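Local coordinates for hypothetical shikimate 5-dehydrogenase-like protein HI0607 (PDB 1NPY) that catalyses the NADP(+)-dependent oxidation of shikimate to 3-dehydroshikimate in vitro, though so weakly that its natural substrate may be another compound, at residues 81-86 with 102-107; 109-114 with 139-144; 133-138 with 144-149; 223-226 with 231-234. All coordinates share one frame; numbering follows the deposited sequence.

Interaction 1. Residues 81-86 with 102-107; sequences AQAIES and TDYIAI
With CG of Y104 swung anti to the backbone N (chi1 170°), the phenol leaves helix 102-113 and reaches across to the turn at A83 and I84. A chi2 of 86° sets the ring plane roughly square to the CA-CB-CG plane, so that one face is turned to A83, whose methyl settles over it. A83 CB lies 4.2 Å from the Y104 ring centroid and only 18° off the normal, a CH-pi contact displaced toward the rim, where Y104 CE1 is the nearest atom at 4.0 Å. A small residue suits this spot, since its single methyl brings the backbone turn close to the ring. I84 covers about as much, at longer range, near the base of the tyrosine: I84 CD1 lies 4.3 Å from Y104 CB.

The turn itself closes helix 79-82 by a Schellman motif, in which E85 takes the positive phi and S86 N reaches back 3.2 Å to A81 O. One residue before Y104 on the opposing helix is D103, inferred to bind substrate, so the contact lies beside the probable active site. Across the two segments the chemistry is purely apolar and dispersive; the phenol's polar end is satisfied elsewhere, by Y104 OH bonding N140, which leaves the ring carbons to do the packing.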
loop_
_atom_site.group_PDB
_atom_site.type_symbol
_atom_site.label_atom_id
_atom_site.label_comp_id
_atom_site.label_asym_id
_atom_site.label_seq_id
_atom_site.Cartn_x
_atom_site.Cartn_y
_atom_site.Cartn_z
ATOM N N ALA A 81 9.141 -6.242 4.355
ATOM C CA ALA A 81 8.178 -6.895 5.236
ATOM C C ALA A 81 8.672 -6.854 6.680
ATOM O O ALA A 81 7.871 -6.691 7.591
ATOM C CB ALA A 81 7.903 -8.336 4.783
ATOM N N GLN A 82 9.985 -6.900 6.899
ATOM C CA GLN A 82 10.533 -6.795 8.249
ATOM C C GLN A 82 10.263 -5.435 8.878
ATOM O O GLN A 82 10.037 -5.356 10.074
ATOM C CB GLN A 82 12.046 -7.029 8.257
ATOM C CG GLN A 82 12.444 -8.449 7.871
ATOM C CD GLN A 82 13.942 -8.680 7.867
ATOM O OE1 GLN A 82 14.707 -7.877 7.332
ATOM N NE2 GLN A 82 14.354 -9.817 8.405
ATOM N N ALA A 83 10.223 -4.394 8.056
ATOM C CA ALA A 83 10.123 -3.013 8.501
ATOM C C ALA A 83 8.822 -2.745 9.245
ATOM O O ALA A 83 8.782 -1.881 10.125
ATOM C CB ALA A 83 10.265 -2.078 7.329
ATOM N N ILE A 84 7.785 -3.509 8.899
ATOM C CA ILE A 84 6.476 -3.395 9.515
ATOM C C ILE A 84 5.878 -4.720 9.990
ATOM O O ILE A 84 4.712 -4.750 10.394
ATOM C CB ILE A 84 5.512 -2.669 8.565
ATOM C CG1 ILE A 84 5.435 -3.409 7.233
ATOM C CG2 ILE A 84 5.952 -1.229 8.307
ATOM C CD1 ILE A 84 4.394 -2.855 6.247
ATOM N N GLU A 85 6.687 -5.773 9.993
ATOM C CA GLU A 85 6.295 -7.122 10.393
ATOM C C GLU A 85 4.955 -7.542 9.796
ATOM O O GLU A 85 4.028 -7.982 10.467
ATOM C CB GLU A 85 6.387 -7.313 11.913
ATOM C CG GLU A 85 7.811 -7.135 12.438
ATOM C CD GLU A 85 8.897 -8.067 11.894
ATOM O OE1 GLU A 85 10.090 -7.720 12.099
ATOM O OE2 GLU A 85 8.658 -9.132 11.269
ATOM N N SER A 86 4.844 -7.377 8.481
ATOM C CA SER A 86 3.611 -7.684 7.763
ATOM C C SER A 86 3.986 -7.966 6.313
ATOM O O SER A 86 4.744 -7.186 5.744
ATOM C CB SER A 86 2.683 -6.465 7.765
ATOM O OG SER A 86 1.384 -6.774 7.293
ATOM N N THR A 102 5.076 -4.649 -0.556
ATOM C CA THR A 102 5.084 -3.641 -1.607
ATOM C C THR A 102 4.263 -2.396 -1.292
ATOM O O THR A 102 4.428 -1.386 -1.967
ATOM C CB THR A 102 4.685 -4.174 -2.980
ATOM O OG1 THR A 102 3.365 -4.721 -2.941
ATOM C CG2 THR A 102 5.613 -5.248 -3.476
ATOM N N ASP A 103 3.418 -2.420 -0.267
ATOM C CA ASP A 103 2.864 -1.165 0.208
ATOM C C ASP A 103 3.963 -0.256 0.771
ATOM O O ASP A 103 4.029 0.924 0.427
ATOM C CB ASP A 103 1.821 -1.420 1.279
ATOM C CG ASP A 103 0.520 -1.933 0.710
ATOM O OD1 ASP A 103 0.111 -1.578 -0.426
ATOM O OD2 ASP A 103 -0.191 -2.652 1.437
ATOM N N TYR A 104 4.822 -0.813 1.623
ATOM C CA TYR A 104 5.986 -0.104 2.124
ATOM C C TYR A 104 6.877 0.376 0.971
ATOM O O TYR A 104 7.267 1.545 0.918
ATOM C CB TYR A 104 6.740 -1.006 3.116
ATOM C CG TYR A 104 8.088 -0.462 3.517
ATOM C CD1 TYR A 104 8.209 0.445 4.569
ATOM C CD2 TYR A 104 9.240 -0.794 2.796
ATOM C CE1 TYR A 104 9.439 1.005 4.882
ATOM C CE2 TYR A 104 10.467 -0.256 3.131
ATOM C CZ TYR A 104 10.563 0.630 4.180
ATOM O OH TYR A 104 11.802 1.169 4.475
ATOM N N ILE A 105 7.205 -0.518 0.042
ATOM C CA ILE A 105 8.047 -0.150 -1.096
ATOM C C ILE A 105 7.407 0.997 -1.873
ATOM O O ILE A 105 8.098 1.943 -2.254
ATOM C CB ILE A 105 8.374 -1.365 -1.980
ATOM C CG1 ILE A 105 9.147 -2.422 -1.188
ATOM C CG2 ILE A 105 9.219 -0.999 -3.195
ATOM C CD1 ILE A 105 9.250 -3.744 -1.891
ATOM N N ALA A 106 6.112 0.901 -2.154
ATOM C CA ALA A 106 5.412 1.939 -2.914
ATOM C C ALA A 106 5.482 3.296 -2.229
ATOM O O ALA A 106 5.668 4.315 -2.902
ATOM C CB ALA A 106 3.947 1.551 -3.176
ATOM N N ILE A 107 5.374 3.318 -0.905
ATOM C CA ILE A 107 5.318 4.591 -0.199
ATOM C C ILE A 107 6.708 5.236 -0.240
ATOM O O ILE A 107 6.845 6.422 -0.544
ATOM C CB ILE A 107 4.754 4.502 1.226
ATOM C CG1 ILE A 107 3.270 4.115 1.183
ATOM C CG2 ILE A 107 4.877 5.897 1.843
ATOM C CD1 ILE A 107 2.845 3.261 2.325
#

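Interaction 2. Residues 109-114 with 139-144; sequences KLIEKY and KNSGFE
The phenyl ring of F143 receives the branch methyl of I111 at a slant: I111 CG2 is 3.9 Å from F143 CE2 and 4.1 Å from F143 CZ, while the ring also makes an edge-to-face pair with F138. The side chains of I111 and F143 run alongside each other, pointing opposite ways. Because CG of F143 stands beside its own backbone N (chi1 -74°), the ring folds back toward helix 102-113. I111 suits its position by having two arms: CG2 goes to the aromatic carbons, and CD1 reaches S141, ending 4.1 Å from S141 OG.

Segment 139-144 holds the last residues of helix 131-140 and the turn after it, which fits a Schellman motif. G142 carries the positive phi of 94°, at which a CB would crowd the carbonyl O of S141, and this calls for glycine. G142 N bonds K139 O at 3.0 Å, and F143 N probably bonds F138 O at 3.1 Å. This sharp reversal delivers F143 to the isoleucine as the chain turns toward strand 146-149.

Although S141 sits against a hydrocarbon methyl, its hydroxyl is occupied by a hydrogen bond with A137 O in the preceding turn. L116, in the loop after helix 102-113, touches both I111 and F143.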
loop_
_atom_site.group_PDB
_atom_site.type_symbol
_atom_site.label_atom_id
_atom_site.label_comp_id
_atom_site.label_asym_id
_atom_site.label_seq_id
_atom_site.Cartn_x
_atom_site.Cartn_y
_atom_site.Cartn_z
ATOM N N LYS A 109 8.936 4.728 -2.588
ATOM C CA LYS A 109 9.026 5.206 -3.955
ATOM C C LYS A 109 8.305 6.516 -4.257
ATOM O O LYS A 109 8.838 7.356 -4.992
ATOM C CB LYS A 109 8.629 4.129 -4.978
ATOM C CG LYS A 109 9.629 2.969 -5.049
ATOM C CD LYS A 109 9.458 2.087 -6.282
ATOM C CE LYS A 109 10.660 1.174 -6.588
ATOM N NZ LYS A 109 11.959 1.701 -6.068
ATOM N N LEU A 110 7.102 6.699 -3.718
ATOM C CA LEU A 110 6.378 7.941 -3.908
ATOM C C LEU A 110 6.988 9.136 -3.176
ATOM O O LEU A 110 6.976 10.266 -3.693
ATOM C CB LEU A 110 4.922 7.738 -3.485
ATOM C CG LEU A 110 4.147 6.822 -4.426
ATOM C CD1 LEU A 110 2.906 6.297 -3.730
ATOM C CD2 LEU A 110 3.764 7.588 -5.696
ATOM N N ILE A 111 7.567 8.888 -2.006
ATOM C CA ILE A 111 8.256 9.937 -1.260
ATOM C C ILE A 111 9.376 10.455 -2.153
ATOM O O ILE A 111 9.562 11.659 -2.325
ATOM C CB ILE A 111 8.789 9.404 0.095
ATOM C CG1 ILE A 111 7.615 9.290 1.077
ATOM C CG2 ILE A 111 9.837 10.316 0.712
ATOM C CD1 ILE A 111 7.933 8.461 2.335
ATOM N N GLU A 112 10.125 9.524 -2.728
ATOM C CA GLU A 112 11.191 9.884 -3.657
ATOM C C GLU A 112 10.669 10.556 -4.926
ATOM O O GLU A 112 11.156 11.609 -5.344
ATOM C CB GLU A 112 12.001 8.639 -4.013
ATOM C CG GLU A 112 13.147 8.984 -4.953
ATOM C CD GLU A 112 14.142 7.852 -5.097
ATOM O OE1 GLU A 112 14.094 7.156 -6.135
ATOM O OE2 GLU A 112 14.980 7.680 -4.185
ATOM N N LYS A 113 9.664 9.955 -5.553
ATOM C CA LYS A 113 9.122 10.478 -6.799
ATOM C C LYS A 113 8.693 11.935 -6.699
ATOM O O LYS A 113 8.972 12.745 -7.577
ATOM C CB LYS A 113 7.930 9.641 -7.249
ATOM C CG LYS A 113 7.340 10.161 -8.536
ATOM C CD LYS A 113 6.297 9.212 -9.098
ATOM C CE LYS A 113 5.551 9.887 -10.239
ATOM N NZ LYS A 113 4.872 8.822 -11.027
ATOM N N TYR A 114 8.036 12.275 -5.604
ATOM C CA TYR A 114 7.539 13.625 -5.364
ATOM C C TYR A 114 8.583 14.531 -4.695
ATOM O O TYR A 114 8.290 15.672 -4.316
ATOM C CB TYR A 114 6.241 13.536 -4.558
ATOM C CG TYR A 114 5.039 13.174 -5.405
ATOM C CD1 TYR A 114 4.335 14.163 -6.075
ATOM C CD2 TYR A 114 4.674 11.848 -5.602
ATOM C CE1 TYR A 114 3.260 13.855 -6.879
ATOM C CE2 TYR A 114 3.619 11.522 -6.409
ATOM C CZ TYR A 114 2.909 12.535 -7.034
ATOM O OH TYR A 114 1.846 12.241 -7.848
ATOM N N LYS A 139 10.292 7.114 8.035
ATOM C CA LYS A 139 11.401 7.004 8.972
ATOM C C LYS A 139 12.609 6.529 8.188
ATOM O O LYS A 139 13.707 7.081 8.335
ATOM C CB LYS A 139 11.077 5.988 10.067
ATOM C CG LYS A 139 12.176 5.780 11.117
ATOM C CD LYS A 139 12.247 7.005 12.009
ATOM C CE LYS A 139 13.329 6.854 13.087
ATOM N NZ LYS A 139 14.345 5.865 12.629
ATOM N N ASN A 140 12.418 5.513 7.351
ATOM C CA ASN A 140 13.575 4.963 6.657
ATOM C C ASN A 140 14.015 5.810 5.473
ATOM O O ASN A 140 15.053 5.552 4.873
ATOM C CB ASN A 140 13.302 3.518 6.255
ATOM C CG ASN A 140 13.158 2.627 7.459
ATOM O OD1 ASN A 140 13.609 2.968 8.557
ATOM N ND2 ASN A 140 12.469 1.508 7.286
ATOM N N SER A 141 13.233 6.833 5.135
ATOM C CA SER A 141 13.622 7.853 4.172
ATOM C C SER A 141 14.302 9.060 4.822
ATOM O O SER A 141 14.521 10.079 4.157
ATOM C CB SER A 141 12.378 8.300 3.395
ATOM O OG SER A 141 11.876 7.221 2.612
ATOM N N GLY A 142 14.495 9.005 6.136
ATOM C CA GLY A 142 15.270 10.008 6.848
ATOM C C GLY A 142 14.491 11.160 7.448
ATOM O O GLY A 142 15.068 12.191 7.821
ATOM N N PHE A 143 13.175 10.996 7.567
ATOM C CA PHE A 143 12.347 12.057 8.135
ATOM C C PHE A 143 12.377 11.885 9.636
ATOM O O PHE A 143 12.060 10.808 10.161
ATOM C CB PHE A 143 10.888 11.974 7.651
ATOM C CG PHE A 143 10.694 12.412 6.232
ATOM C CD1 PHE A 143 9.871 13.489 5.953
ATOM C CD2 PHE A 143 11.270 11.730 5.172
ATOM C CE1 PHE A 143 9.687 13.897 4.639
ATOM C CE2 PHE A 143 11.114 12.148 3.856
ATOM C CZ PHE A 143 10.279 13.217 3.586
ATOM N N GLU A 144 12.798 12.945 10.321
ATOM C CA GLU A 144 12.826 12.911 11.775
ATOM C C GLU A 144 11.662 13.681 12.390
ATOM O O GLU A 144 11.382 13.498 13.570
ATOM C CB GLU A 144 14.190 13.403 12.281
ATOM C CG GLU A 144 15.368 12.551 11.827
ATOM C CD GLU A 144 15.393 11.135 12.394
ATOM O OE1 GLU A 144 16.429 10.463 12.191
ATOM O OE2 GLU A 144 14.420 10.641 13.021
#

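Interaction 3. Residues 133-138 with 144-149; sequences AVVAAF and EKLKIY
The 2.9 Å bond from A137 N to A133 O, like the one that follows it from F138 N to V134 O, belongs to the helix whose V135 and F138 face L146 and I148. These polar bonds stay within the helix; what crosses to the strand is hydrocarbon alone.

F138 and L146 make the closest approach. L146 CD1 lies 3.7 Å from F138 CB and 4.0 Å from F138 CG, so the leucine methyl lodges at the root of the aromatic side chain, which it crosses at about a right angle. L146 gets there with its CG anti to the backbone N (chi1 -173°). One turn back along the helix, V135 offers CG2 to the strand: V135 CG2 is 4.0 Å from I148 CG1, the two side chains again crossing nearly square, and it brushes L146 CD2 more loosely at 4.4 Å. Branched and bulky aliphatic residues suit a helix-sheet interface because they fill it without bringing in polar groups.

The short helix and strand axes run almost antiparallel, at 172°, and pass 10.5 Å apart. The contact joins the helix to the second strand of the Rossmann-type beta-alpha-beta unit: strand 122-125, then the glycine-rich turn that by similarity binds NADP(+), helix 131-140 and strand 146-149. Strand 146-149 pairs with strands 122-125 and 166-168, while V134, A137 and F138 meet helix 102-113, and V135 and A136 also touch Y163 of helix 153-163.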
loop_
_atom_site.group_PDB
_atom_site.type_symbol
_atom_site.label_atom_id
_atom_site.label_comp_id
_atom_site.label_asym_id
_atom_site.label_seq_id
_atom_site.Cartn_x
_atom_site.Cartn_y
_atom_site.Cartn_z
ATOM N N ALA A 133 3.034 1.187 7.503
ATOM C CA ALA A 133 3.802 1.278 6.264
ATOM C C ALA A 133 4.189 2.720 5.955
ATOM O O ALA A 133 5.337 2.994 5.654
ATOM C CB ALA A 133 3.015 0.724 5.098
ATOM N N VAL A 134 3.259 3.652 6.113
ATOM C CA VAL A 134 3.551 5.069 5.928
ATOM C C VAL A 134 4.618 5.588 6.903
ATOM O O VAL A 134 5.611 6.198 6.481
ATOM C CB VAL A 134 2.236 5.882 6.008
ATOM C CG1 VAL A 134 2.579 7.357 6.139
ATOM C CG2 VAL A 134 1.357 5.551 4.778
ATOM N N VAL A 135 4.418 5.347 8.196
ATOM C CA VAL A 135 5.321 5.835 9.225
ATOM C C VAL A 135 6.721 5.267 9.009
ATOM O O VAL A 135 7.723 5.987 9.110
ATOM C CB VAL A 135 4.783 5.554 10.629
ATOM C CG1 VAL A 135 5.803 5.931 11.706
ATOM C CG2 VAL A 135 3.500 6.329 10.833
ATOM N N ALA A 136 6.793 3.973 8.706
ATOM C CA ALA A 136 8.090 3.329 8.503
ATOM C C ALA A 136 8.802 3.817 7.257
ATOM O O ALA A 136 10.035 3.937 7.222
ATOM C CB ALA A 136 7.911 1.808 8.447
ATOM N N ALA A 137 8.021 4.061 6.211
ATOM C CA ALA A 137 8.578 4.575 4.969
ATOM C C ALA A 137 9.174 5.962 5.160
ATOM O O ALA A 137 10.259 6.264 4.645
ATOM C CB ALA A 137 7.556 4.551 3.844
ATOM N N PHE A 138 8.470 6.807 5.909
ATOM C CA PHE A 138 9.039 8.121 6.209
ATOM C C PHE A 138 10.296 8.006 7.058
ATOM O O PHE A 138 11.286 8.684 6.791
ATOM C CB PHE A 138 7.994 9.047 6.829
ATOM C CG PHE A 138 7.127 9.730 5.806
ATOM C CD1 PHE A 138 7.583 10.842 5.121
ATOM C CD2 PHE A 138 5.856 9.250 5.520
ATOM C CE1 PHE A 138 6.819 11.467 4.183
ATOM C CE2 PHE A 138 5.065 9.895 4.600
ATOM C CZ PHE A 138 5.545 10.999 3.918
ATOM N N GLU A 144 12.798 12.945 10.321
ATOM C CA GLU A 144 12.826 12.911 11.775
ATOM C C GLU A 144 11.662 13.681 12.390
ATOM O O GLU A 144 11.382 13.498 13.570
ATOM C CB GLU A 144 14.190 13.403 12.281
ATOM C CG GLU A 144 15.368 12.551 11.827
ATOM C CD GLU A 144 15.393 11.135 12.394
ATOM O OE1 GLU A 144 16.429 10.463 12.191
ATOM O OE2 GLU A 144 14.420 10.641 13.021
ATOM N N LYS A 145 10.939 14.488 11.617
ATOM C CA LYS A 145 9.929 15.340 12.223
ATOM C C LYS A 145 8.554 14.863 11.783
ATOM O O LYS A 145 8.034 15.330 10.773
ATOM C CB LYS A 145 10.168 16.797 11.862
ATOM C CG LYS A 145 11.479 17.251 12.491
ATOM C CD LYS A 145 11.651 18.747 12.663
ATOM C CE LYS A 145 13.128 19.058 12.892
ATOM N NZ LYS A 145 13.938 17.856 13.302
ATOM N N LEU A 146 8.015 13.912 12.535
ATOM C CA LEU A 146 6.726 13.303 12.217
ATOM C C LEU A 146 5.913 13.075 13.481
ATOM O O LEU A 146 6.431 12.679 14.528
ATOM C CB LEU A 146 6.931 11.996 11.438
ATOM C CG LEU A 146 5.691 11.295 10.874
ATOM C CD1 LEU A 146 6.085 10.507 9.626
ATOM C CD2 LEU A 146 4.975 10.370 11.850
ATOM N N LYS A 147 4.624 13.383 13.407
ATOM C CA LYS A 147 3.737 13.171 14.540
ATOM C C LYS A 147 2.584 12.301 14.048
ATOM O O LYS A 147 2.115 12.470 12.920
ATOM C CB LYS A 147 3.231 14.504 15.091
ATOM C CG LYS A 147 4.337 15.420 15.567
ATOM C CD LYS A 147 3.789 16.767 16.019
ATOM C CE LYS A 147 4.884 17.795 16.231
ATOM N NZ LYS A 147 4.338 19.166 16.464
ATOM N N ILE A 148 2.117 11.409 14.912
ATOM C CA ILE A 148 0.983 10.547 14.613
ATOM C C ILE A 148 -0.193 11.124 15.378
ATOM O O ILE A 148 -0.139 11.241 16.603
ATOM C CB ILE A 148 1.274 9.084 14.999
ATOM C CG1 ILE A 148 2.258 8.459 13.999
ATOM C CG2 ILE A 148 -0.020 8.259 14.914
ATOM C CD1 ILE A 148 3.650 8.250 14.501
ATOM N N TYR A 149 -1.199 11.564 14.628
ATOM C CA TYR A 149 -2.472 12.048 15.137
ATOM C C TYR A 149 -3.534 10.968 14.992
ATOM O O TYR A 149 -3.871 10.555 13.888
ATOM C CB TYR A 149 -2.862 13.276 14.298
ATOM C CG TYR A 149 -4.253 13.830 14.510
ATOM C CD1 TYR A 149 -4.803 13.930 15.777
ATOM C CD2 TYR A 149 -4.998 14.282 13.422
ATOM C CE1 TYR A 149 -6.085 14.446 15.958
ATOM C CE2 TYR A 149 -6.274 14.794 13.591
ATOM C CZ TYR A 149 -6.808 14.869 14.853
ATOM O OH TYR A 149 -8.063 15.395 15.034
#

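Interaction 4. Residues 223-226 with 231-234; sequences RYAQ and QTIS
Apolar packing carries most of this contact, which joins the helix and the last strand of a beta-alpha-beta unit, strand 208-211, helix 220-227 and strand 231-233, at one border of the nucleotide-binding sheet. The methyl of T232 makes the contact: T232 CG2 lies 3.8 Å from A225 CB and 3.9 Å from Q226 CG, meeting two successive helix residues at once. Alanine suits the buried side of the helix, since its short side chain lets the backbones come near, with A225 CA and T232 CA 7.0 Å apart. A225 also rests on I203 and A209. Q226, which is exposed, contributes the aliphatic part of its chain, which crosses the threonine at about a right angle.

Threonine combines a beta-branched shape, well suited to a strand, with one apolar and one polar arm. The CB of T232 faces the helix, and with CG2 anti to the carbonyl carbon (OG1 at chi1 63°) that methyl is the branch that touches it.

Polar bonds lie outside the helix-strand interface. The backbone of Q231 and I233 pairs with strand 208-211, and S234 is the N-cap of helix 235-251, its OG bonded to A236 N.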
loop_
_atom_site.group_PDB
_atom_site.type_symbol
_atom_site.label_atom_id
_atom_site.label_comp_id
_atom_site.label_asym_id
_atom_site.label_seq_id
_atom_site.Cartn_x
_atom_site.Cartn_y
_atom_site.Cartn_z
ATOM N N ARG A 223 -9.473 17.232 -2.701
ATOM C CA ARG A 223 -10.132 18.288 -3.462
ATOM C C ARG A 223 -9.810 19.674 -2.924
ATOM O O ARG A 223 -9.509 20.587 -3.702
ATOM C CB ARG A 223 -11.653 18.110 -3.409
ATOM C CG ARG A 223 -12.271 17.214 -4.458
ATOM C CD ARG A 223 -13.481 17.888 -5.128
ATOM N NE ARG A 223 -13.878 17.283 -6.399
ATOM C CZ ARG A 223 -14.530 16.138 -6.456
ATOM N NH1 ARG A 223 -14.845 15.534 -5.321
ATOM N NH2 ARG A 223 -14.884 15.596 -7.607
ATOM N N TYR A 224 -9.883 19.845 -1.603
ATOM C CA TYR A 224 -9.524 21.123 -0.995
ATOM C C TYR A 224 -8.051 21.468 -1.195
ATOM O O TYR A 224 -7.725 22.590 -1.568
ATOM C CB TYR A 224 -9.932 21.203 0.477
ATOM C CG TYR A 224 -9.706 22.582 1.045
ATOM C CD1 TYR A 224 -10.597 23.618 0.782
ATOM C CD2 TYR A 224 -8.588 22.875 1.811
ATOM C CE1 TYR A 224 -10.362 24.898 1.225
ATOM C CE2 TYR A 224 -8.358 24.153 2.290
ATOM C CZ TYR A 224 -9.257 25.161 2.008
ATOM O OH TYR A 224 -9.050 26.433 2.489
ATOM N N ALA A 225 -7.158 20.489 -1.052
ATOM C CA ALA A 225 -5.745 20.738 -1.332
ATOM C C ALA A 225 -5.539 21.241 -2.767
ATOM O O ALA A 225 -4.720 22.130 -3.025
ATOM C CB ALA A 225 -4.955 19.465 -1.101
ATOM N N GLN A 226 -6.240 20.620 -3.709
ATOM C CA GLN A 226 -6.161 21.052 -5.103
ATOM C C GLN A 226 -6.722 22.453 -5.315
ATOM O O GLN A 226 -6.211 23.222 -6.132
ATOM C CB GLN A 226 -6.863 20.065 -6.022
ATOM C CG GLN A 226 -6.147 18.748 -6.112
ATOM C CD GLN A 226 -6.877 17.724 -6.945
ATOM O OE1 GLN A 226 -8.077 17.846 -7.150
ATOM N NE2 GLN A 226 -6.180 16.665 -7.322
ATOM N N GLN A 231 0.460 20.401 -3.553
ATOM C CA GLN A 231 0.839 19.145 -4.177
ATOM C C GLN A 231 -0.022 18.042 -3.582
ATOM O O GLN A 231 -0.262 18.062 -2.377
ATOM C CB GLN A 231 2.307 18.869 -3.884
ATOM C CG GLN A 231 2.844 17.596 -4.490
ATOM C CD GLN A 231 4.337 17.459 -4.274
ATOM O OE1 GLN A 231 5.123 18.194 -4.869
ATOM N NE2 GLN A 231 4.733 16.528 -3.419
ATOM N N THR A 232 -0.540 17.147 -4.409
ATOM C CA THR A 232 -1.288 15.995 -3.915
ATOM C C THR A 232 -0.770 14.653 -4.418
ATOM O O THR A 232 -0.270 14.537 -5.537
ATOM C CB THR A 232 -2.765 16.059 -4.276
ATOM O OG1 THR A 232 -2.942 16.037 -5.696
ATOM C CG2 THR A 232 -3.429 17.310 -3.795
ATOM N N ILE A 233 -0.884 13.664 -3.541
ATOM C CA ILE A 233 -0.585 12.255 -3.799
ATOM C C ILE A 233 -1.818 11.458 -3.391
ATOM O O ILE A 233 -2.277 11.619 -2.268
ATOM C CB ILE A 233 0.636 11.787 -2.985
ATOM C CG1 ILE A 233 1.788 12.766 -3.186
ATOM C CG2 ILE A 233 1.088 10.367 -3.412
ATOM C CD1 ILE A 233 3.000 12.398 -2.396
ATOM N N SER A 234 -2.363 10.643 -4.289
ATOM C CA SER A 234 -3.656 10.004 -4.082
ATOM C C SER A 234 -3.439 8.524 -3.833
ATOM O O SER A 234 -2.403 7.990 -4.209
ATOM C CB SER A 234 -4.504 10.216 -5.341
ATOM O OG SER A 234 -5.376 9.117 -5.505
#

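Interactions 1, 2 and 3 cluster round helices 102-113 and 131-140, with centres 10 to 13 Å apart. Interactions 1 and 2 both use the first helix, while 2 and 3 both use the second and share E144. They touch directly: I107 packs on A137, I84 on A136, and I111 on F138. Interaction 4 lies farther off, its centre 18 to 24 Å from the others, yet Y114 of interaction 2 touches Q231 and I233. Interactions 3 and 4 meet the same parallel sheet near its two borders. Along the chain, 1 precedes all, 2 and 3 interleave, and 4 comes last, so the contacts run from the substrate-binding part into the Rossmann-type NADP(+) domain.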